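Side-chain contacts in transcriptional regulator, LacI family (Lactobacillus brevis, PDB 3JY6), which probably binds operator DNA to regulate transcription, the part described here being the periplasmic-binding-protein-like domain of a LacI-family regulator: residues Leu135-Thr138 and Arg139-Arg142; Thr77-Glu80 and Ile81-Gln85; Thr116-Gln120 and Gln121-His125; Met247-Leu251 and Ala252-Val256. All coordinates share one frame; numbering follows the deposited sequence.

Contact 1 (Leu135-Thr138 and Arg139-Arg142); sequences LSRT and RQER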
loop_
_atom_site.group_PDB
_atom_site.type_symbol
_atom_site.label_atom_id
_atom_site.label_comp_id
_atom_site.label_asym_id
_atom_site.label_seq_id
_atom_site.Cartn_x
_atom_site.Cartn_y
_atom_site.Cartn_z
ATOM N N LEU A 135 -10.928 16.616 -13.023
ATOM C CA LEU A 135 -11.199 16.064 -11.698
ATOM C C LEU A 135 -10.266 16.451 -10.557
ATOM O O LEU A 135 -10.586 16.190 -9.401
ATOM C CB LEU A 135 -11.264 14.535 -11.773
ATOM C CG LEU A 135 -12.641 13.895 -11.985
ATOM C CD1 LEU A 135 -13.222 14.303 -13.332
ATOM C CD2 LEU A 135 -12.514 12.384 -11.902
ATOM N N SER A 136 -9.125 17.070 -10.850
ATOM C CA SER A 136 -8.195 17.440 -9.781
ATOM C C SER A 136 -7.251 18.598 -10.122
ATOM O O SER A 136 -6.653 18.633 -11.198
ATOM C CB SER A 136 -7.385 16.202 -9.378
ATOM O OG SER A 136 -6.381 16.519 -8.431
ATOM N N ARG A 137 -7.111 19.535 -9.186
ATOM C CA ARG A 137 -6.245 20.701 -9.376
ATOM C C ARG A 137 -4.754 20.382 -9.282
ATOM O O ARG A 137 -3.934 21.110 -9.835
ATOM C CB ARG A 137 -6.581 21.793 -8.358
ATOM C CG ARG A 137 -8.003 22.323 -8.466
ATOM C CD ARG A 137 -8.216 23.108 -9.755
ATOM N NE ARG A 137 -9.583 23.614 -9.870
ATOM C CZ ARG A 137 -10.589 22.950 -10.432
ATOM N NH1 ARG A 137 -10.392 21.739 -10.944
ATOM N NH2 ARG A 137 -11.797 23.498 -10.477
ATOM N N THR A 138 -4.402 19.316 -8.569
ATOM C CA THR A 138 -3.000 18.943 -8.443
ATOM C C THR A 138 -2.542 18.322 -9.753
ATOM O O THR A 138 -1.425 18.568 -10.207
ATOM C CB THR A 138 -2.778 17.936 -7.314
ATOM O OG1 THR A 138 -3.613 16.796 -7.531
ATOM C CG2 THR A 138 -3.086 18.575 -5.959
ATOM N N ARG A 139 -3.400 17.508 -10.358
ATOM C CA ARG A 139 -3.059 16.898 -11.635
ATOM C C ARG A 139 -2.886 18.054 -12.619
ATOM O O ARG A 139 -1.868 18.167 -13.308
ATOM C CB ARG A 139 -4.183 15.974 -12.124
ATOM C CG ARG A 139 -4.575 14.884 -11.142
ATOM C CD ARG A 139 -5.817 14.135 -11.612
ATOM N NE ARG A 139 -6.320 13.234 -10.579
ATOM C CZ ARG A 139 -7.487 12.598 -10.630
ATOM N NH1 ARG A 139 -8.299 12.751 -11.671
ATOM N NH2 ARG A 139 -7.846 11.810 -9.627
ATOM N N GLN A 140 -3.895 18.915 -12.666
ATOM C CA GLN A 140 -3.881 20.063 -13.552
ATOM C C GLN A 140 -2.622 20.899 -13.422
ATOM O O GLN A 140 -2.123 21.428 -14.411
ATOM C CB GLN A 140 -5.106 20.938 -13.299
ATOM C CG GLN A 140 -6.369 20.375 -13.907
ATOM C CD GLN A 140 -7.583 21.209 -13.587
ATOM O OE1 GLN A 140 -7.584 22.426 -13.780
ATOM N NE2 GLN A 140 -8.633 20.560 -13.103
ATOM N N GLU A 141 -2.113 21.029 -12.205
ATOM C CA GLU A 141 -0.904 21.808 -11.976
ATOM C C GLU A 141 0.342 21.103 -12.505
ATOM O O GLU A 141 1.235 21.737 -13.054
ATOM C CB GLU A 141 -0.735 22.091 -10.483
ATOM C CG GLU A 141 -1.585 23.241 -9.938
ATOM C CD GLU A 141 -1.165 24.594 -10.495
ATOM O OE1 GLU A 141 -1.828 25.091 -11.429
ATOM O OE2 GLU A 141 -0.160 25.161 -10.003
ATOM N N ARG A 142 0.410 19.791 -12.334
ATOM C CA ARG A 142 1.561 19.029 -12.806
ATOM C C ARG A 142 1.569 19.021 -14.331
ATOM O O ARG A 142 2.621 19.021 -14.968
ATOM C CB ARG A 142 1.506 17.603 -12.247
ATOM C CG ARG A 142 1.569 17.551 -10.717
ATOM C CD ARG A 142 1.351 16.129 -10.176
ATOM N NE ARG A 142 1.312 16.124 -8.716
ATOM C CZ ARG A 142 1.127 15.048 -7.951
ATOM N NH1 ARG A 142 0.951 13.840 -8.484
ATOM N NH2 ARG A 142 1.137 15.181 -6.633
#
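Ser136 and Arg139 meet in the first turn of helix 137-147, where Ser136 is the N-cap. The methylene CB of Ser136 lies over one face of the Arg139 guanidinium, 3.4 Å from NE, and the arginine's NH1 reaches Leu135 CB at 3.5 Å. Arg139 suits the place because its chain, extended from CG to NE, runs back past the cap; its charge is met by Glu160 and its NH1 by the carbonyl of Glu132. A small hydroxyl residue suits the cap: with OG anti to the backbone N (chi1 175°), Ser136 accepts a weak bond from Thr138 N, while Thr138 OG1 donates to Ser136 OG at 2.9 Å. Beside them Arg137 and Gln140 run side by side, guanidinium and amide planes 47° apart; Arg137 NH1 and Gln140 NE2, both donors, turn to the carbonyls of Glu134 (weakly) and Leu133. Further out, Arg142 extends into the protein, bonded to Asn107 and Leu188 and in a cation-pi contact with Phe216, and Glu141 pairs with Arg144. The helix follows strand 125-131 in a beta-alpha-beta unit. Its first backbone bonds include Arg142 N to Thr138 O, 3.1 Å long, with Arg142 CG packed against the same oxygen at 3.2 Å.

Contact 2 (Thr77-Glu80 and Ile81-Gln85); sequences TVQE and ILHQQ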
loop_
_atom_site.group_PDB
_atom_site.type_symbol
_atom_site.label_atom_id
_atom_site.label_comp_id
_atom_site.label_asym_id
_atom_site.label_seq_id
_atom_site.Cartn_x
_atom_site.Cartn_y
_atom_site.Cartn_z
ATOM N N THR A 77 -18.552 21.138 2.841
ATOM C CA THR A 77 -18.936 19.824 3.360
ATOM C C THR A 77 -18.427 19.608 4.795
ATOM O O THR A 77 -19.154 19.119 5.671
ATOM C CB THR A 77 -18.355 18.675 2.481
ATOM O OG1 THR A 77 -18.859 18.780 1.147
ATOM C CG2 THR A 77 -18.748 17.313 3.058
ATOM N N VAL A 78 -17.166 19.963 5.021
ATOM C CA VAL A 78 -16.559 19.786 6.327
ATOM C C VAL A 78 -17.154 20.720 7.380
ATOM O O VAL A 78 -17.162 20.394 8.567
ATOM C CB VAL A 78 -15.036 19.995 6.254
ATOM C CG1 VAL A 78 -14.431 19.927 7.638
ATOM C CG2 VAL A 78 -14.420 18.931 5.351
ATOM N N GLN A 79 -17.658 21.870 6.934
ATOM C CA GLN A 79 -18.266 22.831 7.842
ATOM C C GLN A 79 -19.659 22.326 8.213
ATOM O O GLN A 79 -20.000 22.238 9.385
ATOM C CB GLN A 79 -18.381 24.204 7.171
ATOM C CG GLN A 79 -19.146 25.245 7.978
ATOM C CD GLN A 79 -18.426 25.642 9.249
ATOM O OE1 GLN A 79 -17.201 25.807 9.261
ATOM N NE2 GLN A 79 -19.184 25.818 10.326
ATOM N N GLU A 80 -20.448 21.981 7.204
ATOM C CA GLU A 80 -21.811 21.510 7.405
ATOM C C GLU A 80 -21.917 20.254 8.259
ATOM O O GLU A 80 -22.936 20.040 8.922
ATOM C CB GLU A 80 -22.493 21.300 6.043
ATOM C CG GLU A 80 -23.530 22.380 5.709
ATOM C CD GLU A 80 -23.671 22.676 4.211
ATOM O OE1 GLU A 80 -23.659 21.727 3.395
ATOM O OE2 GLU A 80 -23.815 23.872 3.849
ATOM N N ILE A 81 -20.868 19.431 8.265
ATOM C CA ILE A 81 -20.868 18.198 9.054
ATOM C C ILE A 81 -20.200 18.304 10.429
ATOM O O ILE A 81 -20.783 17.899 11.428
ATOM C CB ILE A 81 -20.192 17.039 8.279
ATOM C CG1 ILE A 81 -21.029 16.682 7.051
ATOM C CG2 ILE A 81 -20.037 15.818 9.184
ATOM C CD1 ILE A 81 -20.389 15.634 6.139
ATOM N N LEU A 82 -18.988 18.852 10.487
ATOM C CA LEU A 82 -18.269 18.962 11.756
ATOM C C LEU A 82 -18.439 20.295 12.507
ATOM O O LEU A 82 -18.182 20.375 13.715
ATOM C CB LEU A 82 -16.787 18.673 11.518
ATOM C CG LEU A 82 -16.512 17.352 10.783
ATOM C CD1 LEU A 82 -15.017 17.146 10.606
ATOM C CD2 LEU A 82 -17.096 16.195 11.580
ATOM N N HIS A 83 -18.845 21.336 11.787
ATOM C CA HIS A 83 -19.068 22.652 12.379
ATOM C C HIS A 83 -17.888 23.202 13.161
ATOM O O HIS A 83 -18.061 23.854 14.195
ATOM C CB HIS A 83 -20.294 22.603 13.282
ATOM C CG HIS A 83 -21.504 22.052 12.606
ATOM N ND1 HIS A 83 -22.167 22.726 11.603
ATOM C CD2 HIS A 83 -22.160 20.879 12.769
ATOM C CE1 HIS A 83 -23.181 21.992 11.179
ATOM N NE2 HIS A 83 -23.198 20.867 11.868
ATOM N N GLN A 84 -16.688 22.934 12.665
ATOM C CA GLN A 84 -15.472 23.420 13.295
ATOM C C GLN A 84 -15.329 22.994 14.749
ATOM O O GLN A 84 -14.744 23.708 15.562
ATOM C CB GLN A 84 -15.403 24.945 13.181
ATOM C CG GLN A 84 -15.084 25.433 11.773
ATOM C CD GLN A 84 -14.841 26.924 11.713
ATOM O OE1 GLN A 84 -14.122 27.470 12.542
ATOM N NE2 GLN A 84 -15.430 27.594 10.713
ATOM N N GLN A 85 -15.864 21.828 15.080
ATOM C CA GLN A 85 -15.737 21.343 16.440
ATOM C C GLN A 85 -14.266 20.974 16.677
ATOM O O GLN A 85 -13.770 21.050 17.801
ATOM C CB GLN A 85 -16.632 20.114 16.658
ATOM C CG GLN A 85 -16.182 18.873 15.917
ATOM C CD GLN A 85 -17.092 17.688 16.155
ATOM O OE1 GLN A 85 -18.138 17.553 15.516
ATOM N NE2 GLN A 85 -16.702 16.824 17.089
HETATM O O HOH W 1 -15.698 21.643 10.555
#
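The side-chain amides of Gln79 and Gln84 meet with their planes 84° apart. Gln84 NE2 donates to Gln79 OE1 at 2.9 Å and 162°; the acceptor lies in the amide plane of Gln84, whereas the donor is tilted from the carbonyl plane of Gln79. A bend in Gln79 at chi2 (67°) swings its amide toward the residues beyond the helix end. Glutamine suits both places, since each amide can donate and accept at the protein surface. With an alanine in place of Gln79, Gln84 NE2 would probably lose this acceptor and its amide would be freer to turn. The imidazole of His83 lies obliquely against the last turn, with CE1 3.0 Å from Glu80 O. His83 leaves the helix with positive phi, yet its N still bonds to Gln79 O. A water donates to Val78 O and accepts from Gln84 N at 2.7 Å. Thr77 CG2 and Ile81 CD1 lie alongside at 3.9 Å, and Val78 CG1 approaches Leu82 CD1. Buried, branched Val78 and Leu82 suit the inner flank, Val78 on Leu69 and Leu82 on Leu67 of strand 66-70; Ile81, at its margin, touches Leu56 of helix 49-60. The helix links strands 66-70 and 88-91 in a beta-alpha-beta unit.

Contact 3 (Thr116-Gln120 and Gln121-His125); sequences TAFRQ and QGYQH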
loop_
_atom_site.group_PDB
_atom_site.type_symbol
_atom_site.label_atom_id
_atom_site.label_comp_id
_atom_site.label_asym_id
_atom_site.label_seq_id
_atom_site.Cartn_x
_atom_site.Cartn_y
_atom_site.Cartn_z
ATOM N N THR A 116 12.104 19.923 -17.769
ATOM C CA THR A 116 13.283 20.658 -18.200
ATOM C C THR A 116 14.514 19.768 -18.150
ATOM O O THR A 116 15.323 19.763 -19.078
ATOM C CB THR A 116 13.485 21.918 -17.324
ATOM O OG1 THR A 116 12.445 22.856 -17.634
ATOM C CG2 THR A 116 14.862 22.566 -17.573
ATOM N N ALA A 117 14.652 19.004 -17.071
ATOM C CA ALA A 117 15.788 18.100 -16.922
ATOM C C ALA A 117 15.794 17.074 -18.051
ATOM O O ALA A 117 16.855 16.710 -18.561
ATOM C CB ALA A 117 15.719 17.391 -15.582
ATOM N N PHE A 118 14.607 16.605 -18.434
ATOM C CA PHE A 118 14.489 15.619 -19.507
ATOM C C PHE A 118 14.741 16.216 -20.888
ATOM O O PHE A 118 15.315 15.557 -21.750
ATOM C CB PHE A 118 13.123 14.925 -19.449
ATOM C CG PHE A 118 13.110 13.731 -18.541
ATOM C CD1 PHE A 118 13.733 12.550 -18.933
ATOM C CD2 PHE A 118 12.558 13.811 -17.260
ATOM C CE1 PHE A 118 13.818 11.464 -18.063
ATOM C CE2 PHE A 118 12.636 12.733 -16.376
ATOM C CZ PHE A 118 13.268 11.553 -16.774
ATOM N N ARG A 119 14.324 17.461 -21.092
ATOM C CA ARG A 119 14.543 18.140 -22.368
ATOM C C ARG A 119 16.037 18.305 -22.627
ATOM O O ARG A 119 16.503 18.120 -23.745
ATOM C CB ARG A 119 13.895 19.522 -22.351
ATOM C CG ARG A 119 12.422 19.509 -22.664
ATOM C CD ARG A 119 12.201 19.872 -24.119
ATOM N NE ARG A 119 12.190 21.321 -24.324
ATOM C CZ ARG A 119 12.184 21.902 -25.520
ATOM N NH1 ARG A 119 12.197 21.156 -26.619
ATOM N NH2 ARG A 119 12.143 23.224 -25.617
ATOM N N GLN A 120 16.780 18.656 -21.582
ATOM C CA GLN A 120 18.217 18.865 -21.708
ATOM C C GLN A 120 18.945 17.586 -22.110
ATOM O O GLN A 120 20.079 17.634 -22.588
ATOM C CB GLN A 120 18.771 19.430 -20.399
ATOM C CG GLN A 120 18.100 20.749 -20.020
ATOM C CD GLN A 120 18.534 21.281 -18.669
ATOM O OE1 GLN A 120 18.564 20.552 -17.678
ATOM N NE2 GLN A 120 18.854 22.564 -18.620
ATOM N N GLN A 121 18.287 16.444 -21.934
ATOM C CA GLN A 121 18.898 15.180 -22.311
ATOM C C GLN A 121 18.448 14.755 -23.702
ATOM O O GLN A 121 18.816 13.682 -24.171
ATOM C CB GLN A 121 18.554 14.077 -21.306
ATOM C CG GLN A 121 19.003 14.375 -19.894
ATOM C CD GLN A 121 19.603 13.168 -19.195
ATOM O OE1 GLN A 121 18.970 12.112 -19.075
ATOM N NE2 GLN A 121 20.840 13.321 -18.724
ATOM N N GLY A 122 17.638 15.589 -24.346
ATOM C CA GLY A 122 17.180 15.269 -25.686
ATOM C C GLY A 122 15.722 14.892 -25.877
ATOM O O GLY A 122 15.217 14.972 -26.986
ATOM N N TYR A 123 15.055 14.466 -24.813
ATOM C CA TYR A 123 13.650 14.070 -24.872
ATOM C C TYR A 123 12.761 15.303 -25.048
ATOM O O TYR A 123 12.460 16.010 -24.083
ATOM C CB TYR A 123 13.287 13.323 -23.581
ATOM C CG TYR A 123 14.166 12.117 -23.331
ATOM C CD1 TYR A 123 13.928 10.915 -23.988
ATOM C CD2 TYR A 123 15.266 12.194 -22.470
ATOM C CE1 TYR A 123 14.758 9.814 -23.798
ATOM C CE2 TYR A 123 16.110 11.102 -22.272
ATOM C CZ TYR A 123 15.850 9.913 -22.943
ATOM O OH TYR A 123 16.679 8.829 -22.774
ATOM N N GLN A 124 12.336 15.551 -26.281
ATOM C CA GLN A 124 11.509 16.721 -26.594
ATOM C C GLN A 124 10.014 16.415 -26.618
ATOM O O GLN A 124 9.174 17.311 -26.473
ATOM C CB GLN A 124 11.918 17.274 -27.964
ATOM C CG GLN A 124 13.420 17.334 -28.188
ATOM C CD GLN A 124 14.044 18.609 -27.663
ATOM O OE1 GLN A 124 13.893 19.680 -28.254
ATOM N NE2 GLN A 124 14.745 18.503 -26.545
ATOM N N HIS A 125 9.686 15.144 -26.809
ATOM C CA HIS A 125 8.299 14.716 -26.898
ATOM C C HIS A 125 7.812 14.084 -25.600
ATOM O O HIS A 125 8.265 13.006 -25.216
ATOM C CB HIS A 125 8.171 13.731 -28.059
ATOM C CG HIS A 125 6.830 13.081 -28.169
ATOM N ND1 HIS A 125 6.686 11.739 -28.440
ATOM C CD2 HIS A 125 5.578 13.580 -28.052
ATOM C CE1 HIS A 125 5.403 11.435 -28.483
ATOM N NE2 HIS A 125 4.708 12.535 -28.251
#
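Gly122 N donates to Arg119 O at 2.8 Å, and Phe118 O takes Gln121 N and, weakly, Tyr123 N, where helix 107-119 ends. The rings of Phe118 and Tyr123 form an offset edge-to-face pair, the edge of Phe118 toward the face of Tyr123, with planes at 70° and centroids 6.0 Å apart. Their closest atoms are Phe118 CD1 and Tyr123 CD2, 3.9 Å apart. Aromatic residues suit this buried side, where both rings rest on Val184 of strand 183-187 and Thr212 of strand 211-215, while Lys182 adds a cation-pi contact to Tyr123. The backbone pattern is a Schellman motif, in which Gly122 takes a positive phi (109°); a side chain there would collide with the carbonyl oxygen of Gln121, which is why glycine fits. On the other flank Arg119, bent at chi2 and chi3, crosses Gln124 at about a right angle. Arginine suits the place because its long, flexible chain lays carbons beside Tyr123 O while the charged end reaches on: NH1 comes within 2.8 Å of Gln124 OE1, at an angle too poor for a hydrogen bond, and NE bonds weakly to Ala149 O. Replacing Arg119 with an alanine would probably strip Gln124 OE1 of its nearby positive charge and open a gap beside Tyr123 O. That buried oxygen has no hydrogen-bond partner in the model and meets Arg119 CA in a CA-H...O contact of 3.4 Å.

Contact 4 (Met247-Leu251 and Ala252-Val256); sequences MLRQL and AGEKV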
loop_
_atom_site.group_PDB
_atom_site.type_symbol
_atom_site.label_atom_id
_atom_site.label_comp_id
_atom_site.label_asym_id
_atom_site.label_seq_id
_atom_site.Cartn_x
_atom_site.Cartn_y
_atom_site.Cartn_z
ATOM N N MET A 247 -0.952 20.163 13.249
ATOM C CA MET A 247 -2.077 19.743 14.077
ATOM C C MET A 247 -1.761 19.921 15.559
ATOM O O MET A 247 -2.564 20.469 16.313
ATOM C CB MET A 247 -2.435 18.280 13.782
ATOM C CG MET A 247 -3.541 17.647 14.675
ATOM S SD MET A 247 -5.126 18.501 14.595
ATOM C CE MET A 247 -5.890 17.984 15.807
ATOM N N LEU A 248 -0.589 19.465 15.977
ATOM C CA LEU A 248 -0.203 19.593 17.372
ATOM C C LEU A 248 -0.169 21.065 17.791
ATOM O O LEU A 248 -0.412 21.386 18.948
ATOM C CB LEU A 248 1.162 18.957 17.598
ATOM C CG LEU A 248 1.211 17.439 17.410
ATOM C CD1 LEU A 248 2.624 16.944 17.692
ATOM C CD2 LEU A 248 0.226 16.767 18.358
ATOM N N ARG A 249 0.138 21.953 16.848
ATOM C CA ARG A 249 0.176 23.380 17.146
ATOM C C ARG A 249 -1.246 23.883 17.360
ATOM O O ARG A 249 -1.486 24.737 18.213
ATOM C CB ARG A 249 0.856 24.156 16.011
ATOM C CG ARG A 249 2.375 24.081 16.033
ATOM C CD ARG A 249 2.970 24.659 14.764
ATOM N NE ARG A 249 2.592 26.062 14.549
ATOM C CZ ARG A 249 2.698 26.674 13.372
ATOM N NH1 ARG A 249 3.161 26.003 12.325
ATOM N NH2 ARG A 249 2.346 27.942 13.234
ATOM N N GLN A 250 -2.195 23.348 16.599
ATOM C CA GLN A 250 -3.590 23.758 16.752
ATOM C C GLN A 250 -4.134 23.184 18.069
ATOM O O GLN A 250 -4.870 23.862 18.785
ATOM C CB GLN A 250 -4.451 23.260 15.579
ATOM C CG GLN A 250 -4.029 23.749 14.175
ATOM C CD GLN A 250 -4.798 23.033 13.047
ATOM O OE1 GLN A 250 -4.819 21.808 12.988
ATOM N NE2 GLN A 250 -5.430 23.794 12.168
ATOM N N LEU A 251 -3.751 21.944 18.386
ATOM C CA LEU A 251 -4.193 21.267 19.611
ATOM C C LEU A 251 -3.644 21.942 20.858
ATOM O O LEU A 251 -4.224 21.840 21.946
ATOM C CB LEU A 251 -3.741 19.803 19.607
ATOM C CG LEU A 251 -4.469 18.875 18.632
ATOM C CD1 LEU A 251 -3.748 17.531 18.550
ATOM C CD2 LEU A 251 -5.913 18.694 19.086
ATOM N N ALA A 252 -2.508 22.606 20.687
ATOM C CA ALA A 252 -1.851 23.319 21.759
ATOM C C ALA A 252 -2.453 24.723 21.896
ATOM O O ALA A 252 -1.953 25.541 22.661
ATOM C CB ALA A 252 -0.367 23.408 21.475
ATOM N N GLY A 253 -3.514 24.985 21.131
ATOM C CA GLY A 253 -4.194 26.267 21.179
ATOM C C GLY A 253 -3.602 27.419 20.393
ATOM O O GLY A 253 -3.896 28.576 20.696
ATOM N N GLU A 254 -2.768 27.134 19.400
ATOM C CA GLU A 254 -2.181 28.200 18.595
ATOM C C GLU A 254 -3.133 28.518 17.438
ATOM O O GLU A 254 -3.622 27.609 16.763
ATOM C CB GLU A 254 -0.832 27.758 18.029
ATOM C CG GLU A 254 0.018 28.887 17.472
ATOM C CD GLU A 254 1.230 28.389 16.712
ATOM O OE1 GLU A 254 1.847 27.396 17.154
ATOM O OE2 GLU A 254 1.574 29.003 15.674
ATOM N N LYS A 255 -3.420 29.796 17.220
ATOM C CA LYS A 255 -4.297 30.159 16.117
ATOM C C LYS A 255 -3.399 30.140 14.885
ATOM O O LYS A 255 -2.819 31.155 14.504
ATOM C CB LYS A 255 -4.906 31.552 16.335
ATOM C CG LYS A 255 -5.629 31.729 17.675
ATOM C CD LYS A 255 -6.630 30.604 17.983
ATOM C CE LYS A 255 -7.793 30.561 16.997
ATOM N NZ LYS A 255 -8.700 29.401 17.245
ATOM N N VAL A 256 -3.265 28.960 14.287
ATOM C CA VAL A 256 -2.422 28.775 13.111
ATOM C C VAL A 256 -3.063 29.345 11.851
ATOM O O VAL A 256 -4.106 28.877 11.413
ATOM C CB VAL A 256 -2.123 27.280 12.875
ATOM C CG1 VAL A 256 -1.100 27.126 11.750
ATOM C CG2 VAL A 256 -1.616 26.637 14.168
#
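A Schellman motif closes helix 236-251, and a salt bridge between Arg249 and Glu254 spans it. Arg249 grips the carboxylate side-on, NE to OE1 of Glu254 at 3.0 Å and NH2 to OE2 of Glu254 at 2.8 Å. Both oxygens lie at the guanidinium edge, almost in its plane, and the bonds are nearly straight. The carboxylate is turned 33° from that plane: OE2 is met on its syn side, OE1 from above. The bend of Arg249 at chi3 (59°) brings NE and NH2 round to the acid. Long, oppositely charged side chains suit this exposed turn, where they reach each other across the helix end. Val256 CG1 lies 3.8 Å from Arg249 NH2, over one face of the guanidinium and offset toward its rim, and its other methyl, CG2, meets Gln250 CG at 3.8 Å. The amide of Gln250 is held by the carbonyl of Val88, at the start of strand 88-91. Ala252, the first residue to leave the helix, keeps its N bonded to Leu248 O. Gly253 then supplies the positive phi (81°) that glycine adopts readily, its N bonding to Gln250 O at 2.9 Å. Glu254 N returns to Arg249 O in the carbonyl plane at 3.0 Å, completing the paired backbone bonds typical of a Schellman helix C-cap.

How the contacts relate
From the N terminus the contacts follow in series, contact 2, contact 3, contact 1, contact 4; none nests in or crosses another, and each spans one continuous run of chain. Contact 2 ends helix 75-82 ahead of strand 88-91, in the six-stranded parallel sheet. Contact 3 turns helix 107-119 toward strand 125-131 of the four-stranded sheet, and contact 1 starts the next helix, 137-147. Contact 4 returns to the first sheet, leading toward strand 260-262. Contacts 2 and 4 lie on the same side of the chain's centre, about 18 Å apart between centres, while contact 3 is about 46 Å from contact 2, centre to centre, on the opposite side, with contact 1 nearer the middle.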